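Local atomic coordinates of MerB2 (Bacillus megaterium, PDB entry 5C17), a protein that probably acts as an alkylmercury lyase, cleaving the bond between carbon and mercury in organomercurials, and here holds a mercury(II) ion. Residues P24-I29 against G78-S83; V148-P153 against K179-H184. All coordinates share one frame; numbering follows the deposited sequence.

Interaction 1: P24-I29 against G78-S83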
loop_
_atom_site.group_PDB
_atom_site.type_symbol
_atom_site.label_atom_id
_atom_site.label_comp_id
_atom_site.label_asym_id
_atom_site.label_seq_id
_atom_site.Cartn_x
_atom_site.Cartn_y
_atom_site.Cartn_z
ATOM N N PRO A 24 10.589 -9.496 10.550
ATOM C CA PRO A 24 11.585 -8.555 11.088
ATOM C C PRO A 24 12.153 -7.596 10.028
ATOM O O PRO A 24 12.308 -6.391 10.274
ATOM C CB PRO A 24 12.675 -9.489 11.651
ATOM C CG PRO A 24 11.909 -10.725 12.043
ATOM C CD PRO A 24 10.856 -10.882 10.961
ATOM N N ILE A 25 12.432 -8.121 8.842
ATOM C CA ILE A 25 12.985 -7.317 7.760
ATOM C C ILE A 25 11.961 -6.311 7.212
ATOM O O ILE A 25 12.267 -5.131 7.063
ATOM C CB ILE A 25 13.603 -8.228 6.671
ATOM C CG1 ILE A 25 14.899 -8.847 7.205
ATOM C CG2 ILE A 25 13.859 -7.450 5.375
ATOM C CD1 ILE A 25 15.416 -10.009 6.403
ATOM N N LEU A 26 10.738 -6.772 6.969
ATOM C CA LEU A 26 9.679 -5.890 6.490
ATOM C C LEU A 26 9.387 -4.783 7.485
ATOM O O LEU A 26 9.220 -3.632 7.090
ATOM C CB LEU A 26 8.394 -6.653 6.178
ATOM C CG LEU A 26 8.392 -7.374 4.834
ATOM C CD1 LEU A 26 7.234 -8.349 4.773
ATOM C CD2 LEU A 26 8.328 -6.390 3.654
ATOM N N ARG A 27 9.315 -5.107 8.782
ATOM C CA ARG A 27 9.087 -4.058 9.781
ATOM C C ARG A 27 10.175 -3.003 9.705
ATOM O O ARG A 27 9.920 -1.795 9.713
ATOM C CB ARG A 27 9.073 -4.634 11.194
ATOM C CG ARG A 27 7.841 -5.471 11.519
ATOM C CD ARG A 27 7.928 -6.059 12.945
ATOM N NE ARG A 27 7.985 -5.004 13.944
ATOM C CZ ARG A 27 6.930 -4.369 14.419
ATOM N NH1 ARG A 27 5.702 -4.702 14.035
ATOM N NH2 ARG A 27 7.107 -3.378 15.263
ATOM N N THR A 28 11.417 -3.467 9.656
ATOM C CA THR A 28 12.545 -2.566 9.672
ATOM C C THR A 28 12.490 -1.637 8.456
ATOM O O THR A 28 12.703 -0.415 8.562
ATOM C CB THR A 28 13.870 -3.356 9.749
ATOM O OG1 THR A 28 13.842 -4.198 10.917
ATOM C CG2 THR A 28 15.038 -2.419 9.850
ATOM N N ILE A 29 12.173 -2.194 7.295
ATOM C CA ILE A 29 12.092 -1.383 6.081
ATOM C C ILE A 29 10.921 -0.390 6.177
ATOM O O ILE A 29 11.067 0.818 5.972
ATOM C CB ILE A 29 11.910 -2.256 4.829
ATOM C CG1 ILE A 29 13.136 -3.152 4.611
ATOM C CG2 ILE A 29 11.688 -1.374 3.603
ATOM C CD1 ILE A 29 12.937 -4.255 3.546
ATOM N N GLY A 78 10.444 1.895 -0.985
ATOM C CA GLY A 78 9.037 1.649 -0.741
ATOM C C GLY A 78 8.815 0.264 -0.191
ATOM O O GLY A 78 9.593 -0.651 -0.483
ATOM N N ALA A 79 7.757 0.108 0.607
ATOM C CA ALA A 79 7.424 -1.199 1.163
ATOM C C ALA A 79 5.951 -1.228 1.544
ATOM O O ALA A 79 5.454 -0.273 2.142
ATOM C CB ALA A 79 8.265 -1.500 2.382
ATOM N N LEU A 80 5.268 -2.312 1.190
ATOM C CA LEU A 80 3.918 -2.591 1.678
ATOM C C LEU A 80 2.972 -1.417 1.439
ATOM O O LEU A 80 2.123 -1.121 2.286
ATOM C CB LEU A 80 3.938 -2.977 3.160
ATOM C CG LEU A 80 4.861 -4.149 3.508
ATOM C CD1 LEU A 80 4.827 -4.412 4.969
ATOM C CD2 LEU A 80 4.517 -5.418 2.764
ATOM N N GLY A 81 3.118 -0.778 0.280
ATOM C CA GLY A 81 2.215 0.303 -0.130
ATOM C C GLY A 81 2.704 1.711 0.152
ATOM O O GLY A 81 2.147 2.666 -0.365
ATOM N N LEU A 82 3.733 1.839 0.983
ATOM C CA LEU A 82 4.242 3.130 1.408
ATOM C C LEU A 82 5.536 3.444 0.644
ATOM O O LEU A 82 6.395 2.582 0.514
ATOM C CB LEU A 82 4.534 3.074 2.906
ATOM C CG LEU A 82 4.990 4.369 3.572
ATOM C CD1 LEU A 82 3.918 5.448 3.505
ATOM C CD2 LEU A 82 5.396 4.094 5.022
ATOM N N SER A 83 5.687 4.686 0.193
ATOM C CA SER A 83 6.788 5.063 -0.687
ATOM C C SER A 83 7.342 6.445 -0.359
ATOM O O SER A 83 6.594 7.388 -0.104
ATOM C CB SER A 83 6.275 5.084 -2.137
ATOM O OG SER A 83 7.288 5.449 -3.050
#
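Ile29 sets its first torsion (chi1 -64°) with CG2 anti to the backbone N, and this methyl is the one that meets Ala79, CG2 to CB at 3.6 Å. One helical turn earlier, Leu26 turns CG anti to its carbonyl carbon (chi1 -80°) and brings CD2 to the branched end of Leu80, 4.0 Å from Leu80 CD2 and 4.1 Å from Leu80 CG. The two leucine side chains cross at about a right angle, methyl against methyl.

The pairing illustrates how a helix face can be matched to a tight hairpin. Leu26 and Ile29, three residues apart, lie on the same side of helix 22-34, while Ala79 and Leu80 open the type I' turn Ala79-Leu82 that joins strands 76-79 and 82-83. Helices 22-34, 41-48 and 52-64 followed by strands 68-70 and 76-79 are consistent with a winged-helix-like unit, its first helix packed here on the end of the second strand. The turn is closed twice, by Ala79 N to Leu82 O at 2.8 Å and Leu82 N to Ala79 O at 3.0 Å. Leu80 takes positive phi, and at Gly81 a side chain would run into the carbonyl oxygen of Leu80. The Leu80 side chain also touches Phe30, Met67 and Leu208, and lies about 7 Å from the bound dithiol.

All four touching residues are buried and meet through hydrocarbon alone. The join between helix and hairpin therefore rests on shape and exclusion of water, while polar bonding is left to each backbone and its own neighbours.

Interaction 2: V148-P153 against K179-H184; sequences VIWTVP and KWKEEH
Trp150 carries the largest share of this contact, with Trp180 and Lys181 meeting its indole at different places. The two tryptophans form an edge-to-face pair, the edge of Trp180 directed at the face of Trp150, with the planes at 64° and 4.8 Å between the centroids of the five-membered ring of Trp150 and the six-membered ring of Trp180. At the point of touch Trp180 CZ3 stands 3.7 Å from Trp150 CE2, and Trp180 CH2 is equally close to Trp150 NE1. Trp180 reaches out with CG anti to its backbone N (chi1 174°), which carries the benzo end of its ring to Trp150.

Lys181 adds its aliphatic part: CD approaches CZ3 of Trp150 obliquely at 3.5 Å, the chain crossing the indole at about a right angle. Were Trp150 replaced by an alanine, a gap is likely to open beside the edge of Trp180, and the Lys181 methylenes would probably lose their aromatic partner. Behind the pair, His184 ND1 donates to Trp180 O at 3.1 Å, and the same ND1 lies over a face of the Trp180 ring.

Phe171 and His169 add further rings around Trp180. Strand 148-151 is the middle of a three-stranded antiparallel sheet, between 169-171 and 190-192. Trp150 faces helix 174-183, whereas its neighbours Ile149 and Thr151 pack on helix 103-113.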
loop_
_atom_site.group_PDB
_atom_site.type_symbol
_atom_site.label_atom_id
_atom_site.label_comp_id
_atom_site.label_asym_id
_atom_site.label_seq_id
_atom_site.Cartn_x
_atom_site.Cartn_y
_atom_site.Cartn_z
ATOM N N VAL A 148 -15.072 6.641 -4.369
ATOM C CA VAL A 148 -15.071 5.221 -4.053
ATOM C C VAL A 148 -13.774 4.604 -4.572
ATOM O O VAL A 148 -12.997 5.265 -5.269
ATOM C CB VAL A 148 -16.285 4.490 -4.662
ATOM C CG1 VAL A 148 -17.586 4.921 -3.969
ATOM C CG2 VAL A 148 -16.342 4.734 -6.168
ATOM N N ILE A 149 -13.543 3.346 -4.221
ATOM C CA ILE A 149 -12.371 2.609 -4.661
ATOM C C ILE A 149 -12.788 1.382 -5.470
ATOM O O ILE A 149 -13.784 0.731 -5.148
ATOM C CB ILE A 149 -11.537 2.179 -3.445
ATOM C CG1 ILE A 149 -10.867 3.415 -2.845
ATOM C CG2 ILE A 149 -10.491 1.108 -3.810
ATOM C CD1 ILE A 149 -10.181 3.182 -1.498
ATOM N N TRP A 150 -12.033 1.108 -6.528
ATOM C CA TRP A 150 -12.166 -0.104 -7.308
ATOM C C TRP A 150 -11.045 -1.037 -6.902
ATOM O O TRP A 150 -9.875 -0.662 -6.962
ATOM C CB TRP A 150 -12.057 0.231 -8.785
ATOM C CG TRP A 150 -11.974 -0.938 -9.696
ATOM C CD1 TRP A 150 -10.847 -1.491 -10.221
ATOM C CD2 TRP A 150 -13.065 -1.692 -10.215
ATOM N NE1 TRP A 150 -11.160 -2.545 -11.021
ATOM C CE2 TRP A 150 -12.521 -2.688 -11.048
ATOM C CE3 TRP A 150 -14.447 -1.625 -10.057
ATOM C CZ2 TRP A 150 -13.314 -3.616 -11.718
ATOM C CZ3 TRP A 150 -15.231 -2.540 -10.726
ATOM C CH2 TRP A 150 -14.661 -3.524 -11.548
ATOM N N THR A 151 -11.402 -2.249 -6.498
ATOM C CA THR A 151 -10.448 -3.250 -6.061
ATOM C C THR A 151 -10.613 -4.528 -6.874
ATOM O O THR A 151 -11.633 -4.734 -7.538
ATOM C CB THR A 151 -10.591 -3.535 -4.557
ATOM O OG1 THR A 151 -9.493 -4.341 -4.129
ATOM C CG2 THR A 151 -11.887 -4.231 -4.244
ATOM N N VAL A 152 -9.584 -5.366 -6.837
ATOM C CA VAL A 152 -9.589 -6.639 -7.535
ATOM C C VAL A 152 -9.307 -7.748 -6.538
ATOM O O VAL A 152 -8.812 -7.492 -5.441
ATOM C CB VAL A 152 -8.548 -6.676 -8.683
ATOM C CG1 VAL A 152 -8.889 -5.637 -9.730
ATOM C CG2 VAL A 152 -7.116 -6.481 -8.172
ATOM N N PRO A 153 -9.594 -9.000 -6.916
ATOM C CA PRO A 153 -9.344 -10.101 -5.982
ATOM C C PRO A 153 -7.874 -10.171 -5.578
ATOM O O PRO A 153 -6.988 -10.052 -6.418
ATOM C CB PRO A 153 -9.761 -11.333 -6.785
ATOM C CG PRO A 153 -10.764 -10.823 -7.750
ATOM C CD PRO A 153 -10.282 -9.462 -8.132
ATOM N N LYS A 179 -18.500 4.054 -16.134
ATOM C CA LYS A 179 -18.039 4.492 -17.454
ATOM C C LYS A 179 -16.693 3.856 -17.777
ATOM O O LYS A 179 -16.476 3.368 -18.884
ATOM C CB LYS A 179 -17.939 6.015 -17.536
ATOM C CG LYS A 179 -19.278 6.716 -17.501
ATOM C CD LYS A 179 -19.156 8.229 -17.676
ATOM C CE LYS A 179 -18.817 8.650 -19.103
ATOM N NZ LYS A 179 -18.759 10.140 -19.200
ATOM N N TRP A 180 -15.803 3.837 -16.795
ATOM C CA TRP A 180 -14.495 3.228 -16.974
ATOM C C TRP A 180 -14.646 1.738 -17.246
ATOM O O TRP A 180 -14.013 1.195 -18.154
ATOM C CB TRP A 180 -13.632 3.495 -15.738
ATOM C CG TRP A 180 -12.309 2.805 -15.718
ATOM C CD1 TRP A 180 -11.125 3.279 -16.213
ATOM C CD2 TRP A 180 -12.024 1.525 -15.157
ATOM N NE1 TRP A 180 -10.123 2.369 -15.992
ATOM C CE2 TRP A 180 -10.650 1.278 -15.349
ATOM C CE3 TRP A 180 -12.798 0.561 -14.501
ATOM C CZ2 TRP A 180 -10.032 0.103 -14.904
ATOM C CZ3 TRP A 180 -12.190 -0.599 -14.071
ATOM C CH2 TRP A 180 -10.820 -0.820 -14.273
ATOM N N LYS A 181 -15.523 1.088 -16.489
ATOM C CA LYS A 181 -15.744 -0.339 -16.660
ATOM C C LYS A 181 -16.219 -0.687 -18.066
ATOM O O LYS A 181 -15.828 -1.714 -18.613
ATOM C CB LYS A 181 -16.773 -0.842 -15.670
ATOM C CG LYS A 181 -16.233 -1.184 -14.312
ATOM C CD LYS A 181 -17.332 -1.778 -13.437
ATOM C CE LYS A 181 -18.014 -2.954 -14.130
ATOM N NZ LYS A 181 -18.555 -3.973 -13.186
ATOM N N GLU A 182 -17.087 0.151 -18.631
ATOM C CA GLU A 182 -17.606 -0.068 -19.979
ATOM C C GLU A 182 -16.479 -0.086 -20.998
ATOM O O GLU A 182 -16.543 -0.804 -21.998
ATOM C CB GLU A 182 -18.639 1.008 -20.322
ATOM C CG GLU A 182 -20.049 0.607 -19.898
ATOM C CD GLU A 182 -21.030 1.767 -19.850
ATOM O OE1 GLU A 182 -21.113 2.443 -18.803
ATOM O OE2 GLU A 182 -21.735 1.985 -20.858
ATOM N N GLU A 183 -15.435 0.686 -20.725
ATOM C CA GLU A 183 -14.286 0.790 -21.618
ATOM C C GLU A 183 -13.228 -0.273 -21.334
ATOM O O GLU A 183 -12.294 -0.444 -22.117
ATOM C CB GLU A 183 -13.667 2.181 -21.495
ATOM C CG GLU A 183 -14.573 3.283 -21.994
ATOM C CD GLU A 183 -13.988 4.655 -21.773
ATOM O OE1 GLU A 183 -14.760 5.641 -21.778
ATOM O OE2 GLU A 183 -12.753 4.748 -21.591
ATOM N N HIS A 184 -13.378 -0.982 -20.218
ATOM C CA HIS A 184 -12.451 -2.046 -19.833
ATOM C C HIS A 184 -13.246 -3.267 -19.402
ATOM O O HIS A 184 -13.094 -3.742 -18.278
ATOM C CB HIS A 184 -11.551 -1.571 -18.698
ATOM C CG HIS A 184 -10.687 -0.411 -19.071
ATOM N ND1 HIS A 184 -11.053 0.898 -18.840
ATOM C CD2 HIS A 184 -9.482 -0.363 -19.685
ATOM C CE1 HIS A 184 -10.103 1.701 -19.284
ATOM N NE2 HIS A 184 -9.140 0.963 -19.803
#

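In the fold
Interactions 1 and 2 lie on opposite sides of the chain's centre, with their nearest atoms about 12 Å apart, and share no helix or strand. Interaction 1 is the more central, its centre about 10 Å from the centre of the chain, against about 18 Å for interaction 2, and its touching residues are all buried and aliphatic. Interaction 2 is also largely buried, but it reaches the partly exposed Lys181 and relies on indole rings. Each sets a helix against strand structure: the first against a hairpin of the larger antiparallel sheet, the second against the central strand of the smaller one. Neither supplies a mercury ligand, those being Cys102 and Cys165.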